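Local structure of trans-isoprenyl diphosphate synthase (Caulobacter crescentus, 3OYR) at residues 182-187 / 228-233. The protein probably makes all-trans-octaprenyl diphosphate, the precursor of quinone side chains, by adding isopentenyl units to farnesyl diphosphate in a metal-dependent reaction. Sequence-based numbering, arbitrary orientation.
With CA (calcium ion), chain F; DMA (dimethylallyl diphosphate), chain D; DMA (dimethylallyl diphosphate), chain G.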
ATOM      1  N   ALA B 182       8.168   6.679  25.703  1.00 49.28           N
ATOM      2  CA  ALA B 182       7.801   7.772  24.813  1.00 48.26           C
ATOM      3  C   ALA B 182       7.888   7.369  23.334  1.00 45.49           C
ATOM      4  O   ALA B 182       6.980   7.669  22.561  1.00 45.97           O
ATOM      5  CB  ALA B 182       8.642   9.010  25.099  1.00 43.73           C
ATOM      6  N   VAL B 183       8.970   6.689  22.955  1.00 40.54           N
ATOM      7  CA  VAL B 183       9.104   6.143  21.605  1.00 42.02           C
ATOM      8  C   VAL B 183       8.038   5.065  21.359  1.00 41.99           C
ATOM      9  O   VAL B 183       7.422   5.053  20.296  1.00 45.92           O
ATOM     10  CB  VAL B 183      10.547   5.619  21.293  1.00 41.23           C
ATOM     11  CG1 VAL B 183      10.628   4.968  19.888  1.00 37.09           C
ATOM     12  CG2 VAL B 183      11.572   6.767  21.398  1.00 41.18           C
ATOM     13  N   TYR B 184       7.805   4.200  22.350  1.00 32.62           N
ATOM     14  CA  TYR B 184       6.735   3.225  22.270  1.00 28.70           C
ATOM     15  C   TYR B 184       5.363   3.854  21.988  1.00 33.54           C
ATOM     16  O   TYR B 184       4.638   3.365  21.124  1.00 26.81           O
ATOM     17  CB  TYR B 184       6.656   2.379  23.532  1.00 31.86           C
ATOM     18  CG  TYR B 184       5.380   1.574  23.616  1.00 31.29           C
ATOM     19  CD1 TYR B 184       5.241   0.386  22.918  1.00 34.55           C
ATOM     20  CD2 TYR B 184       4.309   2.016  24.388  1.00 39.32           C
ATOM     21  CE1 TYR B 184       4.084  -0.342  22.989  1.00 29.68           C
ATOM     22  CE2 TYR B 184       3.139   1.301  24.447  1.00 34.23           C
ATOM     23  CZ  TYR B 184       3.039   0.119  23.759  1.00 35.91           C
ATOM     24  OH  TYR B 184       1.866  -0.597  23.835  1.00 40.51           O
ATOM     25  N   LEU B 185       5.013   4.902  22.737  1.00 31.75           N
ATOM     26  CA  LEU B 185       3.749   5.609  22.547  1.00 36.32           C
ATOM     27  C   LEU B 185       3.666   6.354  21.221  1.00 33.54           C
ATOM     28  O   LEU B 185       2.581   6.564  20.696  1.00 36.73           O
ATOM     29  CB  LEU B 185       3.489   6.593  23.686  1.00 35.60           C
ATOM     30  CG  LEU B 185       3.156   6.051  25.081  1.00 40.12           C
ATOM     31  CD1 LEU B 185       3.034   7.232  26.058  1.00 36.22           C
ATOM     32  CD2 LEU B 185       1.897   5.198  25.092  1.00 34.55           C
ATOM     33  N   GLU B 186       4.811   6.798  20.727  1.00 33.72           N
ATOM     34  CA  GLU B 186       4.909   7.413  19.415  1.00 34.86           C
ATOM     35  C   GLU B 186       4.629   6.363  18.340  1.00 36.09           C
ATOM     36  O   GLU B 186       3.884   6.622  17.425  1.00 23.76           O
ATOM     37  CB  GLU B 186       6.296   8.031  19.236  1.00 36.82           C
ATOM     38  CG  GLU B 186       6.491   8.806  17.948  1.00 50.87           C
ATOM     39  CD  GLU B 186       7.927   9.301  17.750  1.00 63.53           C
ATOM     40  OE1 GLU B 186       8.214   9.808  16.642  1.00 64.59           O
ATOM     41  OE2 GLU B 186       8.762   9.188  18.685  1.00 58.92           O
ATOM     42  N   ILE B 187       5.212   5.171  18.478  1.00 25.21           N
ATOM     43  CA  ILE B 187       4.961   4.061  17.584  1.00 26.94           C
ATOM     44  C   ILE B 187       3.497   3.635  17.549  1.00 30.83           C
ATOM     45  O   ILE B 187       2.913   3.534  16.459  1.00 32.83           O
ATOM     46  CB  ILE B 187       5.825   2.845  18.002  1.00 28.04           C
ATOM     47  CG1 ILE B 187       7.303   3.135  17.708  1.00 29.75           C
ATOM     48  CG2 ILE B 187       5.279   1.519  17.421  1.00 26.25           C
ATOM     49  CD1 ILE B 187       8.283   2.085  18.314  1.00 27.88           C
ATOM     50  N   PHE B 228      -6.856   1.031  22.595  1.00 31.61           N
ATOM     51  CA  PHE B 228      -7.018  -0.193  21.819  1.00 30.15           C
ATOM     52  C   PHE B 228      -5.701  -0.940  21.697  1.00 27.95           C
ATOM     53  O   PHE B 228      -5.637  -2.143  21.972  1.00 30.02           O
ATOM     54  CB  PHE B 228      -7.591   0.124  20.416  1.00 38.63           C
ATOM     55  CG  PHE B 228      -7.968  -1.100  19.619  1.00 36.45           C
ATOM     56  CD1 PHE B 228      -9.222  -1.694  19.788  1.00 28.61           C
ATOM     57  CD2 PHE B 228      -7.067  -1.669  18.704  1.00 32.28           C
ATOM     58  CE1 PHE B 228      -9.567  -2.851  19.060  1.00 36.13           C
ATOM     59  CE2 PHE B 228      -7.415  -2.819  17.955  1.00 25.80           C
ATOM     60  CZ  PHE B 228      -8.657  -3.412  18.140  1.00 30.55           C
ATOM     61  N   GLN B 229      -4.649  -0.225  21.296  1.00 27.16           N
ATOM     62  CA  GLN B 229      -3.352  -0.854  21.062  1.00 29.31           C
ATOM     63  C   GLN B 229      -2.663  -1.310  22.354  1.00 31.11           C
ATOM     64  O   GLN B 229      -2.051  -2.390  22.393  1.00 32.49           O
ATOM     65  CB  GLN B 229      -2.450   0.075  20.272  1.00 30.88           C
ATOM     66  CG  GLN B 229      -1.173  -0.597  19.813  1.00 25.07           C
ATOM     67  CD  GLN B 229      -1.419  -1.830  18.956  1.00 38.74           C
ATOM     68  OE1 GLN B 229      -2.222  -1.809  18.031  1.00 39.33           O
ATOM     69  NE2 GLN B 229      -0.729  -2.906  19.266  1.00 29.65           N
ATOM     70  N   LEU B 230      -2.757  -0.491  23.401  1.00 30.85           N
ATOM     71  CA  LEU B 230      -2.300  -0.890  24.747  1.00 32.40           C
ATOM     72  C   LEU B 230      -2.965  -2.189  25.206  1.00 33.65           C
ATOM     73  O   LEU B 230      -2.274  -3.101  25.659  1.00 29.30           O
ATOM     74  CB  LEU B 230      -2.543   0.224  25.764  1.00 31.95           C
ATOM     75  CG  LEU B 230      -1.588   1.409  25.585  1.00 31.65           C
ATOM     76  CD1 LEU B 230      -2.092   2.598  26.337  1.00 23.35           C
ATOM     77  CD2 LEU B 230      -0.226   1.055  26.057  1.00 28.05           C
ATOM     78  N   ALA B 231      -4.292  -2.282  25.054  1.00 30.32           N
ATOM     79  CA  ALA B 231      -5.009  -3.525  25.358  1.00 35.47           C
ATOM     80  C   ALA B 231      -4.558  -4.672  24.459  1.00 34.01           C
ATOM     81  O   ALA B 231      -4.387  -5.783  24.940  1.00 30.37           O
ATOM     82  CB  ALA B 231      -6.515  -3.339  25.272  1.00 27.75           C
ATOM     83  N   ASP B 232      -4.339  -4.396  23.172  1.00 30.72           N
ATOM     84  CA  ASP B 232      -3.825  -5.407  22.248  1.00 29.82           C
ATOM     85  C   ASP B 232      -2.455  -5.920  22.669  1.00 32.49           C
ATOM     86  O   ASP B 232      -2.197  -7.129  22.627  1.00 35.52           O
ATOM     87  CB  ASP B 232      -3.747  -4.876  20.813  1.00 30.07           C
ATOM     88  CG  ASP B 232      -3.352  -5.950  19.829  1.00 39.26           C
ATOM     89  OD1 ASP B 232      -2.134  -6.058  19.505  1.00 33.59           O
ATOM     90  OD2 ASP B 232      -4.250  -6.722  19.420  1.00 37.71           O
ATOM     91  N   ASP B 233      -1.576  -5.002  23.069  1.00 34.41           N
ATOM     92  CA  ASP B 233      -0.253  -5.369  23.555  1.00 34.57           C
ATOM     93  C   ASP B 233      -0.315  -6.216  24.838  1.00 38.05           C
ATOM     94  O   ASP B 233       0.432  -7.185  24.971  1.00 36.81           O
ATOM     95  CB  ASP B 233       0.626  -4.125  23.728  1.00 31.09           C
ATOM     96  CG  ASP B 233       1.082  -3.537  22.382  1.00 42.12           C
ATOM     97  OD1 ASP B 233       0.819  -4.140  21.315  1.00 38.15           O
ATOM     98  OD2 ASP B 233       1.714  -2.468  22.385  1.00 47.70           O
TER
HETATM   99 CA    CA F 338      -0.432  -7.359  18.780  1.00 39.99          CA
HETATM  100  C1  DMA D 336      -5.468  -5.821  14.425  1.00 34.07           C
HETATM  101  O1  DMA D 336      -6.708  -5.102  14.453  1.00 31.76           O
HETATM  102  C2  DMA D 336      -4.620  -4.614  14.229  1.00 40.81           C
HETATM  103  C3  DMA D 336      -4.058  -3.966  15.252  1.00 44.64           C
HETATM  104  C4  DMA D 336      -4.116  -4.467  16.672  1.00 35.88           C
HETATM  105  C5  DMA D 336      -3.318  -2.707  14.923  1.00 37.87           C
HETATM  106  PA  DMA D 336      -8.096  -5.608  15.078  1.00 35.52           P
HETATM  107  O1A DMA D 336      -9.163  -4.537  14.964  1.00 24.76           O
HETATM  108  O2A DMA D 336      -7.828  -6.127  16.463  1.00 32.14           O
HETATM  109  O3A DMA D 336      -8.338  -6.831  14.041  1.00 29.24           O
HETATM  110  PB  DMA D 336      -9.717  -7.354  13.360  1.00 31.19           P
HETATM  111  O1B DMA D 336      -9.994  -6.419  12.199  1.00 35.06           O
HETATM  112  O2B DMA D 336      -9.194  -8.708  12.928  1.00 34.15           O
HETATM  113  O3B DMA D 336     -10.811  -7.371  14.394  1.00 33.39           O
HETATM  114  C1  DMA G 339       0.265  -3.357  14.358  1.00 47.45           C
HETATM  115  O1  DMA G 339      -0.033  -3.987  15.599  1.00 40.17           O
HETATM  116  C2  DMA G 339      -0.405  -3.998  13.183  1.00 55.47           C
HETATM  117  C3  DMA G 339      -0.958  -3.287  12.193  1.00 44.33           C
HETATM  118  C4  DMA G 339      -0.969  -1.792  12.145  1.00 45.48           C
HETATM  119  C5  DMA G 339      -1.593  -4.051  11.079  1.00 32.94           C
HETATM  120  PA  DMA G 339       0.338  -5.522  16.003  1.00 32.43           P
HETATM  121  O1A DMA G 339       0.354  -5.498  17.501  1.00 32.48           O
HETATM  122  O2A DMA G 339       1.512  -6.064  15.234  1.00 42.31           O
HETATM  123  O3A DMA G 339      -1.030  -6.227  15.506  1.00 35.46           O
HETATM  124  PB  DMA G 339      -1.344  -7.812  15.490  1.00 37.98           P
HETATM  125  O1B DMA G 339      -2.792  -7.730  15.083  1.00 33.11           O
HETATM  126  O2B DMA G 339      -1.076  -8.298  16.895  1.00 37.21           O
HETATM  127  O3B DMA G 339      -0.405  -8.453  14.493  1.00 33.63           O
HETATM  128  O   HOH W   1      -1.393  -9.096  20.108  1.00 35.39           O
HETATM  129  O   HOH W   2       0.864  -6.529  20.545  1.00 40.34           O
HETATM  130  O   HOH W   3       1.297  -8.978  18.326  1.00 35.07           O
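Tyr184 of helix 181-206 reaches Asp233 of helix 211-238 in the all-helical isoprenoid synthase fold. Tyr184 OH donates a very short hydrogen bond to Asp233 OD2, 2.4 Å long. The oxygen lies at the ring edge, in the ring plane, and the ring and carboxylate planes are 52° apart. Tyr184 CG is anti to the backbone N (chi1 167°), which extends the ring to the second helix. Leu230 CD2 also lies near the ring plane, but on the CE2 side, 3.7 Å from Tyr184 CE2. Leu230 also packs on Leu309, Ala310 and Tyr313 of helix 302-320. The touching residues are buried.

The other carboxylate oxygen, Asp233 OD1, faces the metal site. Gln229 NE2 donates to Asp233 OD1 over 2.8 Å, from above the carboxylate plane. A calcium-bound water lies 2.5 Å from Asp233 OD1 and probably donates to it. Asp233 is thus a second-shell residue, gripped at both oxygens. Gln229 bends at chi2 (58°), and its NE2 makes a further weak hydrogen bond to a phosphate oxygen of one dimethylallyl diphosphate. Gln229 OE1 is hydrogen-bonded to Thr192. Replacing Gln229 with a leucine would probably leave Asp233 OD1 without its amide donor and the carboxylate freer to turn.

The neighbouring Asp232 is a first-shell ligand of the calcium and forms a salt bridge with Lys246. Asp232 and Asp233 probably belong to the family's second aspartate-rich motif, with Asp236. The metal is six-coordinate: three waters, two diphosphate oxygens, and Asp232 OD1 at 2.3 Å from the calcium.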